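Local coordinates for class II aldolase/adducin domain protein (Pseudomonas syringae pv. phaseolicola 1448A, PDB 3OCR) that is a member of the class II aldolase/adducin family and may bind actin filaments, a role that remains tentative, at residues L143-G155 and L227-E239. Residues are numbered along the deposited sequence; the frame is centred on the assembly and turned at random. Where two conformers were deposited one is given.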
loop_
_atom_site.group_PDB
_atom_site.type_symbol
_atom_site.label_atom_id
_atom_site.label_comp_id
_atom_site.label_asym_id
_atom_site.label_seq_id
_atom_site.Cartn_x
_atom_site.Cartn_y
_atom_site.Cartn_z
ATOM N N LEU A 143 -13.303 16.851 6.144
ATOM C CA LEU A 143 -13.519 16.247 4.823
ATOM C C LEU A 143 -13.875 17.304 3.789
ATOM O O LEU A 143 -14.903 17.948 3.886
ATOM C CB LEU A 143 -14.602 15.161 4.889
ATOM C CG LEU A 143 -14.863 14.347 3.621
ATOM C CD1 LEU A 143 -13.788 13.309 3.338
ATOM C CD2 LEU A 143 -16.253 13.694 3.685
ATOM N N LEU A 144 -13.021 17.431 2.774
ATOM C CA LEU A 144 -13.127 18.480 1.765
ATOM C C LEU A 144 -14.093 18.066 0.629
ATOM O O LEU A 144 -14.204 16.873 0.325
ATOM C CB LEU A 144 -11.714 18.789 1.227
ATOM C CG LEU A 144 -10.655 19.278 2.246
ATOM C CD1 LEU A 144 -9.259 19.278 1.611
ATOM C CD2 LEU A 144 -10.961 20.680 2.750
ATOM N N PRO A 145 -14.803 19.037 0.015
ATOM C CA PRO A 145 -15.686 18.689 -1.108
ATOM C C PRO A 145 -14.931 18.681 -2.473
ATOM O O PRO A 145 -15.108 19.578 -3.292
ATOM C CB PRO A 145 -16.756 19.774 -1.046
ATOM C CG PRO A 145 -16.054 20.992 -0.514
ATOM C CD PRO A 145 -14.890 20.476 0.355
ATOM N N ILE A 146 -14.083 17.687 -2.697
ATOM C CA ILE A 146 -13.167 17.723 -3.876
ATOM C C ILE A 146 -13.252 16.475 -4.742
ATOM O O ILE A 146 -12.486 16.313 -5.702
ATOM C CB ILE A 146 -11.683 17.995 -3.472
ATOM C CG1 ILE A 146 -11.226 17.091 -2.317
ATOM C CG2 ILE A 146 -11.517 19.445 -3.032
ATOM C CD1 ILE A 146 -10.844 15.692 -2.744
ATOM N N SER A 147 -14.175 15.597 -4.399
ATOM C CA SER A 147 -14.396 14.385 -5.171
ATOM C C SER A 147 -15.874 14.029 -5.130
ATOM O O SER A 147 -16.584 14.408 -4.207
ATOM C CB SER A 147 -13.557 13.227 -4.628
ATOM O OG SER A 147 -14.022 12.781 -3.339
ATOM N N GLN A 148 -16.358 13.274 -6.115
ATOM C CA GLN A 148 -17.747 12.806 -6.063
ATOM C C GLN A 148 -18.049 12.097 -4.734
ATOM O O GLN A 148 -19.121 12.257 -4.145
ATOM C CB GLN A 148 -18.033 11.865 -7.215
ATOM C CG GLN A 148 -19.456 11.343 -7.223
ATOM C CD GLN A 148 -19.873 10.873 -8.594
ATOM O OE1 GLN A 148 -20.012 9.656 -8.835
ATOM N NE2 GLN A 148 -20.060 11.821 -9.511
ATOM N N HIS A 149 -17.087 11.307 -4.281
ATOM C CA HIS A 149 -17.221 10.511 -3.065
ATOM C C HIS A 149 -17.355 11.360 -1.791
ATOM O O HIS A 149 -18.190 11.062 -0.934
ATOM C CB HIS A 149 -16.041 9.540 -2.964
ATOM C CG HIS A 149 -15.941 8.630 -4.144
ATOM N ND1 HIS A 149 -15.582 9.081 -5.400
ATOM C CD2 HIS A 149 -16.194 7.307 -4.273
ATOM C CE1 HIS A 149 -15.602 8.065 -6.248
ATOM N NE2 HIS A 149 -15.965 6.979 -5.590
ATOM N N SER A 150 -16.545 12.412 -1.668
ATOM C CA SER A 150 -16.648 13.298 -0.513
ATOM C C SER A 150 -17.857 14.243 -0.603
ATOM O O SER A 150 -18.476 14.544 0.426
ATOM C CB SER A 150 -15.370 14.117 -0.321
ATOM O OG SER A 150 -15.096 14.889 -1.467
ATOM N N ILE A 151 -18.165 14.719 -1.821
ATOM C CA ILE A 151 -19.230 15.719 -2.041
ATOM C C ILE A 151 -20.586 15.095 -1.710
ATOM O O ILE A 151 -21.486 15.770 -1.203
ATOM C CB ILE A 151 -19.165 16.315 -3.496
ATOM C CG1 ILE A 151 -17.894 17.129 -3.681
ATOM C CG2 ILE A 151 -20.388 17.182 -3.857
ATOM C CD1 ILE A 151 -17.521 17.418 -5.185
ATOM N N ALA A 152 -20.707 13.786 -1.941
ATOM C CA ALA A 152 -21.894 13.043 -1.558
ATOM C C ALA A 152 -22.206 13.098 -0.039
ATOM O O ALA A 152 -23.362 12.934 0.371
ATOM C CB ALA A 152 -21.766 11.570 -2.046
ATOM N N PHE A 153 -21.179 13.322 0.789
ATOM C CA PHE A 153 -21.365 13.537 2.243
ATOM C C PHE A 153 -21.657 14.990 2.652
ATOM O O PHE A 153 -21.793 15.285 3.843
ATOM C CB PHE A 153 -20.131 13.016 3.003
ATOM C CG PHE A 153 -20.108 11.512 3.099
ATOM C CD1 PHE A 153 -19.357 10.755 2.205
ATOM C CD2 PHE A 153 -20.896 10.865 4.035
ATOM C CE1 PHE A 153 -19.376 9.337 2.277
ATOM C CE2 PHE A 153 -20.905 9.462 4.126
ATOM C CZ PHE A 153 -20.142 8.720 3.244
ATOM N N SER A 154 -21.761 15.900 1.689
ATOM C CA SER A 154 -21.966 17.301 2.058
ATOM C C SER A 154 -23.279 17.447 2.835
ATOM O O SER A 154 -24.331 16.971 2.389
ATOM C CB SER A 154 -21.961 18.198 0.824
ATOM O OG SER A 154 -22.230 19.548 1.191
ATOM N N GLY A 155 -23.194 18.068 4.012
ATOM C CA GLY A 155 -24.341 18.260 4.888
ATOM C C GLY A 155 -24.790 17.000 5.633
ATOM O O GLY A 155 -25.833 17.019 6.291
ATOM N N LEU A 227 -5.974 22.222 -4.848
ATOM C CA LEU A 227 -7.228 21.529 -5.071
ATOM C C LEU A 227 -8.220 22.347 -5.878
ATOM O O LEU A 227 -8.269 23.578 -5.752
ATOM C CB LEU A 227 -7.843 21.097 -3.737
ATOM C CG LEU A 227 -7.055 20.100 -2.895
ATOM C CD1 LEU A 227 -7.738 19.937 -1.564
ATOM C CD2 LEU A 227 -6.951 18.762 -3.577
ATOM N N VAL A 228 -8.968 21.664 -6.734
ATOM C CA VAL A 228 -10.132 22.274 -7.404
ATOM C C VAL A 228 -11.384 21.978 -6.590
ATOM O O VAL A 228 -11.756 20.816 -6.380
ATOM C CB VAL A 228 -10.378 21.733 -8.848
ATOM C CG1 VAL A 228 -11.635 22.352 -9.446
ATOM C CG2 VAL A 228 -9.228 22.004 -9.735
ATOM N N PHE A 229 -12.044 23.050 -6.164
ATOM C CA PHE A 229 -13.323 22.965 -5.469
ATOM C C PHE A 229 -14.433 23.283 -6.472
ATOM O O PHE A 229 -14.534 24.440 -6.933
ATOM C CB PHE A 229 -13.357 23.987 -4.315
ATOM C CG PHE A 229 -12.398 23.676 -3.191
ATOM C CD1 PHE A 229 -12.850 23.038 -2.039
ATOM C CD2 PHE A 229 -11.048 24.014 -3.287
ATOM C CE1 PHE A 229 -11.960 22.737 -1.000
ATOM C CE2 PHE A 229 -10.154 23.714 -2.247
ATOM C CZ PHE A 229 -10.608 23.081 -1.108
ATOM N N PRO A 230 -15.261 22.273 -6.830
ATOM C CA PRO A 230 -16.420 22.548 -7.690
ATOM C C PRO A 230 -17.309 23.639 -7.083
ATOM O O PRO A 230 -17.276 23.850 -5.863
ATOM C CB PRO A 230 -17.174 21.205 -7.699
ATOM C CG PRO A 230 -16.132 20.191 -7.403
ATOM C CD PRO A 230 -15.218 20.848 -6.423
ATOM N N PRO A 231 -18.111 24.328 -7.918
ATOM C CA PRO A 231 -18.891 25.450 -7.411
ATOM C C PRO A 231 -19.947 24.963 -6.436
ATOM O O PRO A 231 -20.291 23.766 -6.423
ATOM C CB PRO A 231 -19.542 26.044 -8.672
ATOM C CG PRO A 231 -18.896 25.381 -9.821
ATOM C CD PRO A 231 -18.395 24.064 -9.337
ATOM N N ARG A 232 -20.407 25.882 -5.599
ATOM C CA ARG A 232 -21.388 25.589 -4.549
ATOM C C ARG A 232 -22.661 24.929 -5.100
ATOM O O ARG A 232 -23.174 23.977 -4.496
ATOM C CB ARG A 232 -21.719 26.872 -3.764
ATOM C CG ARG A 232 -20.552 27.377 -2.904
ATOM C CD ARG A 232 -20.673 26.912 -1.440
ATOM N NE ARG A 232 -19.388 26.770 -0.740
ATOM C CZ ARG A 232 -18.649 27.773 -0.256
ATOM N NH1 ARG A 232 -19.024 29.044 -0.391
ATOM N NH2 ARG A 232 -17.504 27.497 0.360
ATOM N N GLU A 233 -23.150 25.430 -6.236
ATOM C CA GLU A 233 -24.349 24.886 -6.882
ATOM C C GLU A 233 -24.181 23.405 -7.220
ATOM O O GLU A 233 -25.117 22.615 -7.062
ATOM C CB GLU A 233 -24.686 25.673 -8.143
ATOM C CG GLU A 233 -24.518 27.183 -7.983
ATOM C CD GLU A 233 -23.095 27.619 -8.231
ATOM O OE1 GLU A 233 -22.734 27.772 -9.419
ATOM O OE2 GLU A 233 -22.341 27.800 -7.249
ATOM N N VAL A 234 -22.981 23.040 -7.672
ATOM C CA VAL A 234 -22.684 21.642 -8.036
ATOM C C VAL A 234 -22.702 20.743 -6.799
ATOM O O VAL A 234 -23.239 19.630 -6.837
ATOM C CB VAL A 234 -21.351 21.525 -8.806
ATOM C CG1 VAL A 234 -20.982 20.055 -9.042
ATOM C CG2 VAL A 234 -21.431 22.298 -10.119
ATOM N N ILE A 235 -22.110 21.233 -5.708
ATOM C CA ILE A 235 -22.146 20.542 -4.407
ATOM C C ILE A 235 -23.613 20.349 -4.007
ATOM O O ILE A 235 -24.037 19.222 -3.691
ATOM C CB ILE A 235 -21.374 21.343 -3.299
ATOM C CG1 ILE A 235 -19.907 21.600 -3.689
ATOM C CG2 ILE A 235 -21.515 20.703 -1.899
ATOM C CD1 ILE A 235 -19.192 20.416 -4.080
ATOM N N ALA A 236 -24.372 21.441 -4.072
ATOM C CA ALA A 236 -25.824 21.433 -3.762
ATOM C C ALA A 236 -26.623 20.405 -4.556
ATOM O O ALA A 236 -27.440 19.686 -3.980
ATOM C CB ALA A 236 -26.422 22.794 -3.956
ATOM N N LYS A 237 -26.368 20.342 -5.860
ATOM C CA LYS A 237 -26.947 19.316 -6.732
ATOM C C LYS A 237 -26.636 17.894 -6.243
ATOM O O LYS A 237 -27.525 17.050 -6.185
ATOM C CB LYS A 237 -26.500 19.525 -8.196
ATOM C CG LYS A 237 -27.083 18.508 -9.225
ATOM C CD LYS A 237 -27.235 19.089 -10.666
ATOM C CE LYS A 237 -27.156 18.004 -11.801
ATOM N NZ LYS A 237 -25.806 17.225 -11.914
ATOM N N VAL A 238 -25.380 17.626 -5.900
ATOM C CA VAL A 238 -25.006 16.296 -5.435
ATOM C C VAL A 238 -25.711 15.962 -4.117
ATOM O O VAL A 238 -26.111 14.796 -3.885
ATOM C CB VAL A 238 -23.480 16.125 -5.351
ATOM C CG1 VAL A 238 -23.105 14.766 -4.700
ATOM C CG2 VAL A 238 -22.866 16.220 -6.757
ATOM N N GLU A 239 -25.881 16.988 -3.276
ATOM C CA GLU A 239 -26.604 16.863 -2.010
ATOM C C GLU A 239 -28.033 16.407 -2.275
ATOM O O GLU A 239 -28.543 15.544 -1.578
ATOM C CB GLU A 239 -26.642 18.191 -1.235
ATOM C CG GLU A 239 -25.307 18.657 -0.687
ATOM C CD GLU A 239 -25.430 19.842 0.270
ATOM O OE1 GLU A 239 -26.540 20.121 0.772
ATOM O OE2 GLU A 239 -24.398 20.489 0.533
#
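Ile151 presses its branched side chain against Ile235 and Val238, one turn of helix apart, and these three side chains join the short helix 148-151 to helix 232-243. The terminal methyl of Ile235, CD1, abuts the fork of Ile151: it is 3.5 Å from Ile151 CG2, slightly closer than normal carbon contact, and the two side chains meet nearly at right angles. Val238 presents CB to that same CG2 methyl at 3.6 Å. With CG1 of Ile151 anti to the carbonyl carbon (chi1 -66°), the other arm of the fork carries CD1 to Pro230 CG, 3.8 Å away, just ahead of the helix.

Towards Leu227, the contact passes from the helices to loop, where Pro145 is the centre of an inverse gamma turn. Ile146 CG2 sits over one face of the Phe229 ring, 4.0 Å from its centroid and 17° off the normal, a CH-pi contact; Pro145 CD instead approaches the ring edge, near its plane. Beyond them Leu144 CD1 meets Leu227 CD1 crosswise at 3.6 Å. Asn189 of the second subunit donates hydrogen bonds to both Ile146 O and Val228 O, so a neighbouring chain ties the two segments together here.

The polar end lies past Ile235. Ser154 OG, anti to its own nitrogen (chi1 177°), donates a 2.5 Å bond to OE2 of Glu239, so short that coordinate error may contribute.

Chemically, the join is mostly apolar interlocking, with one serine-carboxylate bond at its end. Pro145 O, 3.4 Å from Pro230 CD, is buried with no polar partner in the model, a cost the contact probably has to bear.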